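Long-range contacts in E3 ubiquitin-protein ligase HERC2 (Homo sapiens, PDB 4L1M), which probably acts as an E3 ubiquitin ligase of the HECT family, represented here by its first RCC1-like domain, a seven-bladed beta-propeller: residues S214-L220 and R265-S271; Y236-G242 and H298-P302. One frame throughout, in Å; residues are numbered along the deposited sequence.

Contact 1 of 2, residues S214-L220 and R265-S271. With SO4 (sulfate ion), chain F.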
loop_
_atom_site.group_PDB
_atom_site.type_symbol
_atom_site.label_atom_id
_atom_site.label_comp_id
_atom_site.label_asym_id
_atom_site.label_seq_id
_atom_site.Cartn_x
_atom_site.Cartn_y
_atom_site.Cartn_z
ATOM N N SER A 214 -2.636 2.000 9.847
ATOM C CA SER A 214 -3.696 2.907 10.236
ATOM C C SER A 214 -4.127 2.706 11.673
ATOM O O SER A 214 -3.615 1.841 12.369
ATOM C CB SER A 214 -4.906 2.746 9.319
ATOM O OG SER A 214 -5.417 1.445 9.337
ATOM N N GLY A 215 -5.064 3.553 12.119
ATOM C CA GLY A 215 -5.451 3.643 13.538
ATOM C C GLY A 215 -4.182 3.713 14.353
ATOM O O GLY A 215 -3.299 4.519 14.052
ATOM N N ASP A 216 -4.094 2.887 15.386
ATOM C CA ASP A 216 -2.871 2.777 16.174
ATOM C C ASP A 216 -1.975 1.920 15.356
ATOM O O ASP A 216 -2.136 0.710 15.291
ATOM C CB ASP A 216 -3.178 2.150 17.542
ATOM C CG ASP A 216 -4.080 3.060 18.418
ATOM O OD1 ASP A 216 -4.389 4.199 18.012
ATOM O OD2 ASP A 216 -4.470 2.615 19.507
ATOM N N ALA A 217 -1.063 2.566 14.658
ATOM C CA ALA A 217 -0.461 2.003 13.460
ATOM C C ALA A 217 0.876 1.379 13.715
ATOM O O ALA A 217 1.657 1.865 14.536
ATOM C CB ALA A 217 -0.287 3.093 12.428
ATOM N N GLN A 218 1.128 0.321 12.964
ATOM C CA GLN A 218 2.435 -0.284 12.834
ATOM C C GLN A 218 3.108 0.166 11.554
ATOM O O GLN A 218 2.463 0.650 10.625
ATOM C CB GLN A 218 2.331 -1.836 12.813
ATOM C CG GLN A 218 2.003 -2.470 11.453
ATOM C CD GLN A 218 0.520 -2.451 11.078
ATOM O OE1 GLN A 218 -0.184 -1.510 11.351
ATOM N NE2 GLN A 218 0.064 -3.498 10.411
ATOM N N THR A 219 4.412 -0.056 11.492
ATOM C CA THR A 219 5.186 0.256 10.311
ATOM C C THR A 219 6.080 -0.939 10.053
ATOM O O THR A 219 6.615 -1.495 10.992
ATOM C CB THR A 219 6.009 1.529 10.565
ATOM O OG1 THR A 219 5.118 2.609 10.944
ATOM C CG2 THR A 219 6.818 1.912 9.336
ATOM N N LEU A 220 6.234 -1.342 8.803
ATOM C CA LEU A 220 7.070 -2.490 8.448
ATOM C C LEU A 220 8.091 -2.085 7.418
ATOM O O LEU A 220 7.835 -1.203 6.602
ATOM C CB LEU A 220 6.234 -3.602 7.862
ATOM C CG LEU A 220 5.008 -4.049 8.648
ATOM C CD1 LEU A 220 4.202 -5.039 7.819
ATOM C CD2 LEU A 220 5.411 -4.678 9.963
ATOM N N ARG A 265 3.233 -5.354 3.372
ATOM C CA ARG A 265 2.018 -4.567 3.265
ATOM C C ARG A 265 1.354 -4.528 4.626
ATOM O O ARG A 265 1.559 -5.423 5.435
ATOM C CB ARG A 265 1.058 -5.165 2.238
ATOM C CG ARG A 265 1.639 -5.366 0.842
ATOM C CD ARG A 265 1.619 -4.117 -0.005
ATOM N NE ARG A 265 2.152 -4.454 -1.329
ATOM C CZ ARG A 265 2.477 -3.570 -2.271
ATOM N NH1 ARG A 265 2.311 -2.256 -2.086
ATOM N NH2 ARG A 265 2.943 -4.002 -3.428
ATOM N N CYS A 266 0.573 -3.474 4.856
ATOM C CA CYS A 266 -0.228 -3.312 6.049
ATOM C C CYS A 266 -1.695 -3.136 5.643
ATOM O O CYS A 266 -2.002 -2.336 4.785
ATOM C CB CYS A 266 0.204 -2.059 6.793
ATOM S SG CYS A 266 1.823 -2.200 7.549
ATOM N N GLY A 267 -2.592 -3.898 6.248
ATOM C CA GLY A 267 -4.016 -3.584 6.186
ATOM C C GLY A 267 -4.347 -3.063 7.548
ATOM O O GLY A 267 -3.443 -2.796 8.331
ATOM N N SER A 268 -5.627 -2.955 7.870
ATOM C CA SER A 268 -6.032 -2.394 9.170
ATOM C C SER A 268 -5.714 -3.358 10.294
ATOM O O SER A 268 -6.329 -4.406 10.411
ATOM C CB SER A 268 -7.525 -2.048 9.180
ATOM O OG SER A 268 -7.888 -1.468 10.418
ATOM N N GLN A 269 -4.696 -3.015 11.069
ATOM C CA GLN A 269 -4.267 -3.787 12.236
ATOM C C GLN A 269 -3.716 -5.161 11.904
ATOM O O GLN A 269 -3.703 -6.043 12.770
ATOM C CB GLN A 269 -5.406 -3.883 13.269
ATOM C CG GLN A 269 -5.923 -2.511 13.769
ATOM C CD GLN A 269 -4.873 -1.755 14.574
ATOM O OE1 GLN A 269 -4.426 -2.247 15.584
ATOM N NE2 GLN A 269 -4.443 -0.609 14.105
ATOM N N PHE A 270 -3.241 -5.353 10.673
ATOM C CA PHE A 270 -2.559 -6.596 10.295
ATOM C C PHE A 270 -1.476 -6.352 9.259
ATOM O O PHE A 270 -1.437 -5.314 8.621
ATOM C CB PHE A 270 -3.538 -7.685 9.820
ATOM C CG PHE A 270 -4.078 -7.488 8.424
ATOM C CD1 PHE A 270 -5.143 -6.660 8.196
ATOM C CD2 PHE A 270 -3.562 -8.192 7.361
ATOM C CE1 PHE A 270 -5.678 -6.514 6.910
ATOM C CE2 PHE A 270 -4.088 -8.050 6.077
ATOM C CZ PHE A 270 -5.140 -7.199 5.854
ATOM N N SER A 271 -0.613 -7.338 9.116
ATOM C CA SER A 271 0.604 -7.195 8.385
ATOM C C SER A 271 0.792 -8.372 7.442
ATOM O O SER A 271 0.300 -9.466 7.688
ATOM C CB SER A 271 1.750 -7.159 9.379
ATOM O OG SER A 271 1.582 -6.083 10.290
HETATM S S SO4 F . -11.004 -2.611 12.144
HETATM O O1 SO4 F . -10.945 -2.463 10.688
HETATM O O2 SO4 F . -11.797 -1.474 12.675
HETATM O O3 SO4 F . -11.641 -3.876 12.567
HETATM O O4 SO4 F . -9.610 -2.638 12.643
#
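The flat amide of Q269 meets D216 across the contact. Its NE2 gives a hydrogen bond to D216 O of 2.9 Å, nearly straight at 170°. The acceptor lies in the amide plane of Q269, but the amide nitrogen stands above the carbonyl plane of D216. S214 O is 3.1 Å from the same Q269 NE2. The amide of Q218 makes the second bond. Its NE2 reaches S271 OG at 3.0 Å, again within its own amide plane, and F270 O is equally near. Q218 gets there by bending: CG sits between the backbone N and the carbonyl carbon (chi1 83°), and the chain folds again at chi2. C266 SG lies 3.6 Å from Q218 NE2. The F270 ring carries the backbone N of G267 over the centre of one face, 4.0 Å above the plane, with S268 O at its edge.

L220 adds apolar packing: its CD1 touches C266 SG, and the same methyl meets S271 CB at 3.6 Å. S268 OG points to a sulfate, probably from the crystallisation liquor, which R290 and K285 also bind. S271 OG, which accepts from Q218 NE2, is also bonded to K238 O. K238 NZ holds the other end of the Q269 amide, OE1, and D105 bonds S214 OG.

The fold is a beta-propeller, and this contact joins two adjacent blades. Residues 267-270 form a type II turn between strands 261-267 and 270-275, the first two of one blade. Strand 218-223 is the second strand of the preceding blade, between strands 207-212 and 228-232. Segments 218-220 and 265-267 run nearly antiparallel, at 160°, but belong to different sheets.

Contact 2 of 2, residues Y236-G242 and H298-P302; sequences YGKLGRG and HVRYP
Y236 directs a ring edge at the face of H298 in a T-shaped (edge-to-face) stack, at the rim of the RCC1-type beta-propeller. The centroids are 4.7 Å apart and the planes are inclined at 65°. Y236 CD1 sits over the centre of the imidazole, 3.4 Å from H298 CE1. Next to this pair, R300 lies along the backbone of Y236 and G237. Its chain is extended from CG to NE, and Y236 O lies over one face of the guanidinium. R300 CG comes within 3.9 Å of G237 CA, packing directly on the glycine backbone.

At the other end, Y301 covers G242. The ring takes G242 CA over its face in a CH-pi contact, 3.9 Å from the centroid. The backbone N of G242 stands over the same ring, nearer its rim. P302 CD packs on G240 O at 3.5 Å.

The second shell sets these groups in place. A type I turn from G237 to G240, closed by a bond from G240 N to G237 O, shapes the loop. H298 ND1 is bonded to G286 N, and R300 NH1 to G243 O. K255 makes a cation-pi contact with Y301. R241 NH2 is bonded to S230 O. One backbone hydrogen bond joins the two segments: G242 N to R300 O, 3.0 Å long, with the donor 36° out of the carbonyl plane.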
loop_
_atom_site.group_PDB
_atom_site.type_symbol
_atom_site.label_atom_id
_atom_site.label_comp_id
_atom_site.label_asym_id
_atom_site.label_seq_id
_atom_site.Cartn_x
_atom_site.Cartn_y
_atom_site.Cartn_z
ATOM N N TYR A 236 -2.863 -6.545 18.881
ATOM C CA TYR A 236 -3.197 -7.708 18.034
ATOM C C TYR A 236 -1.978 -8.470 17.531
ATOM O O TYR A 236 -2.104 -9.338 16.677
ATOM C CB TYR A 236 -4.115 -7.308 16.863
ATOM C CG TYR A 236 -5.366 -6.609 17.326
ATOM C CD1 TYR A 236 -6.382 -7.317 17.939
ATOM C CD2 TYR A 236 -5.523 -5.223 17.176
ATOM C CE1 TYR A 236 -7.527 -6.665 18.412
ATOM C CE2 TYR A 236 -6.667 -4.555 17.625
ATOM C CZ TYR A 236 -7.661 -5.276 18.243
ATOM O OH TYR A 236 -8.791 -4.666 18.666
ATOM N N GLY A 237 -0.802 -8.150 18.071
ATOM C CA GLY A 237 0.452 -8.797 17.669
ATOM C C GLY A 237 0.912 -8.514 16.256
ATOM O O GLY A 237 1.724 -9.246 15.712
ATOM N N LYS A 238 0.385 -7.453 15.657
ATOM C CA LYS A 238 0.769 -7.058 14.313
ATOM C C LYS A 238 2.243 -6.747 14.114
ATOM O O LYS A 238 2.672 -6.669 12.984
ATOM C CB LYS A 238 -0.072 -5.878 13.823
ATOM C CG LYS A 238 0.028 -4.591 14.640
ATOM C CD LYS A 238 -1.003 -3.582 14.123
ATOM C CE LYS A 238 -0.946 -2.259 14.845
ATOM N NZ LYS A 238 -1.552 -2.339 16.209
ATOM N N LEU A 239 3.026 -6.571 15.171
ATOM C CA LEU A 239 4.473 -6.352 15.028
ATOM C C LEU A 239 5.198 -7.643 14.758
ATOM O O LEU A 239 6.324 -7.620 14.248
ATOM C CB LEU A 239 5.100 -5.678 16.260
ATOM C CG LEU A 239 4.555 -4.293 16.576
ATOM C CD1 LEU A 239 5.190 -3.752 17.852
ATOM C CD2 LEU A 239 4.755 -3.312 15.414
ATOM N N GLY A 240 4.568 -8.761 15.091
ATOM C CA GLY A 240 5.131 -10.085 14.787
ATOM C C GLY A 240 6.049 -10.704 15.832
ATOM O O GLY A 240 6.758 -11.661 15.520
ATOM N N ARG A 241 6.058 -10.185 17.059
ATOM C CA ARG A 241 6.927 -10.733 18.107
ATOM C C ARG A 241 6.136 -11.166 19.352
ATOM O O ARG A 241 6.624 -11.087 20.455
ATOM C CB ARG A 241 8.001 -9.707 18.510
ATOM C CG ARG A 241 9.079 -9.412 17.466
ATOM C CD ARG A 241 10.064 -8.357 17.979
ATOM N NE ARG A 241 9.480 -7.019 17.929
ATOM C CZ ARG A 241 9.325 -6.301 16.814
ATOM N NH1 ARG A 241 9.729 -6.783 15.648
ATOM N NH2 ARG A 241 8.773 -5.073 16.860
ATOM N N GLY A 242 4.913 -11.631 19.166
ATOM C CA GLY A 242 4.073 -12.062 20.279
ATOM C C GLY A 242 3.443 -10.913 21.063
ATOM O O GLY A 242 3.811 -9.751 20.914
ATOM N N HIS A 298 -6.690 -13.770 16.411
ATOM C CA HIS A 298 -5.522 -12.918 16.196
ATOM C C HIS A 298 -4.321 -13.839 16.109
ATOM O O HIS A 298 -4.285 -14.874 16.766
ATOM C CB HIS A 298 -5.320 -11.940 17.349
ATOM C CG HIS A 298 -6.554 -11.183 17.723
ATOM N ND1 HIS A 298 -7.357 -10.582 16.792
ATOM C CD2 HIS A 298 -7.122 -10.932 18.926
ATOM C CE1 HIS A 298 -8.366 -9.987 17.395
ATOM N NE2 HIS A 298 -8.249 -10.187 18.693
ATOM N N VAL A 299 -3.343 -13.468 15.300
ATOM C CA VAL A 299 -2.149 -14.256 15.112
ATOM C C VAL A 299 -0.978 -13.343 15.400
ATOM O O VAL A 299 -0.812 -12.335 14.729
ATOM C CB VAL A 299 -2.076 -14.799 13.669
ATOM C CG1 VAL A 299 -0.715 -15.435 13.390
ATOM C CG2 VAL A 299 -3.223 -15.792 13.415
ATOM N N ARG A 300 -0.164 -13.714 16.384
ATOM C CA ARG A 300 0.810 -12.789 16.937
ATOM C C ARG A 300 2.243 -13.010 16.477
ATOM O O ARG A 300 3.142 -12.265 16.848
ATOM C CB ARG A 300 0.695 -12.800 18.444
ATOM C CG ARG A 300 -0.689 -12.357 18.887
ATOM C CD ARG A 300 -0.870 -12.406 20.392
ATOM N NE ARG A 300 -2.264 -12.149 20.687
ATOM C CZ ARG A 300 -2.791 -10.941 20.883
ATOM N NH1 ARG A 300 -2.043 -9.837 20.871
ATOM N NH2 ARG A 300 -4.083 -10.835 21.102
ATOM N N TYR A 301 2.440 -14.024 15.632
ATOM C CA TYR A 301 3.675 -14.204 14.887
ATOM C C TYR A 301 3.352 -14.484 13.436
ATOM O O TYR A 301 2.347 -15.100 13.148
ATOM C CB TYR A 301 4.431 -15.374 15.432
ATOM C CG TYR A 301 4.812 -15.246 16.884
ATOM C CD1 TYR A 301 5.984 -14.577 17.271
ATOM C CD2 TYR A 301 4.047 -15.845 17.870
ATOM C CE1 TYR A 301 6.366 -14.517 18.606
ATOM C CE2 TYR A 301 4.426 -15.774 19.197
ATOM C CZ TYR A 301 5.579 -15.111 19.554
ATOM O OH TYR A 301 5.928 -15.033 20.873
ATOM N N PRO A 302 4.218 -14.068 12.512
ATOM C CA PRO A 302 3.994 -14.337 11.091
ATOM C C PRO A 302 3.649 -15.782 10.819
ATOM O O PRO A 302 4.321 -16.655 11.311
ATOM C CB PRO A 302 5.349 -14.008 10.463
ATOM C CG PRO A 302 5.892 -12.943 11.352
ATOM C CD PRO A 302 5.530 -13.452 12.729
#

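How the contacts relate
Contacts 1 and 2 join the same two adjacent blades of the propeller, and their centres are about 11 Å apart. Contact 1 is the inner one, about 10 Å from the centre of the chain. Contact 2 lies farther out, at about 19 Å. Their segments alternate along the chain: 214-220, 236-242, 265-271, 298-302. The first two belong to the earlier blade and its loop, the last two to the next blade. K238, in the loop of contact 2, connects the two directly through its side chain and its backbone carbonyl. The two contacts thus touch and together hold these neighbouring blades at an inner and an outer level of the propeller.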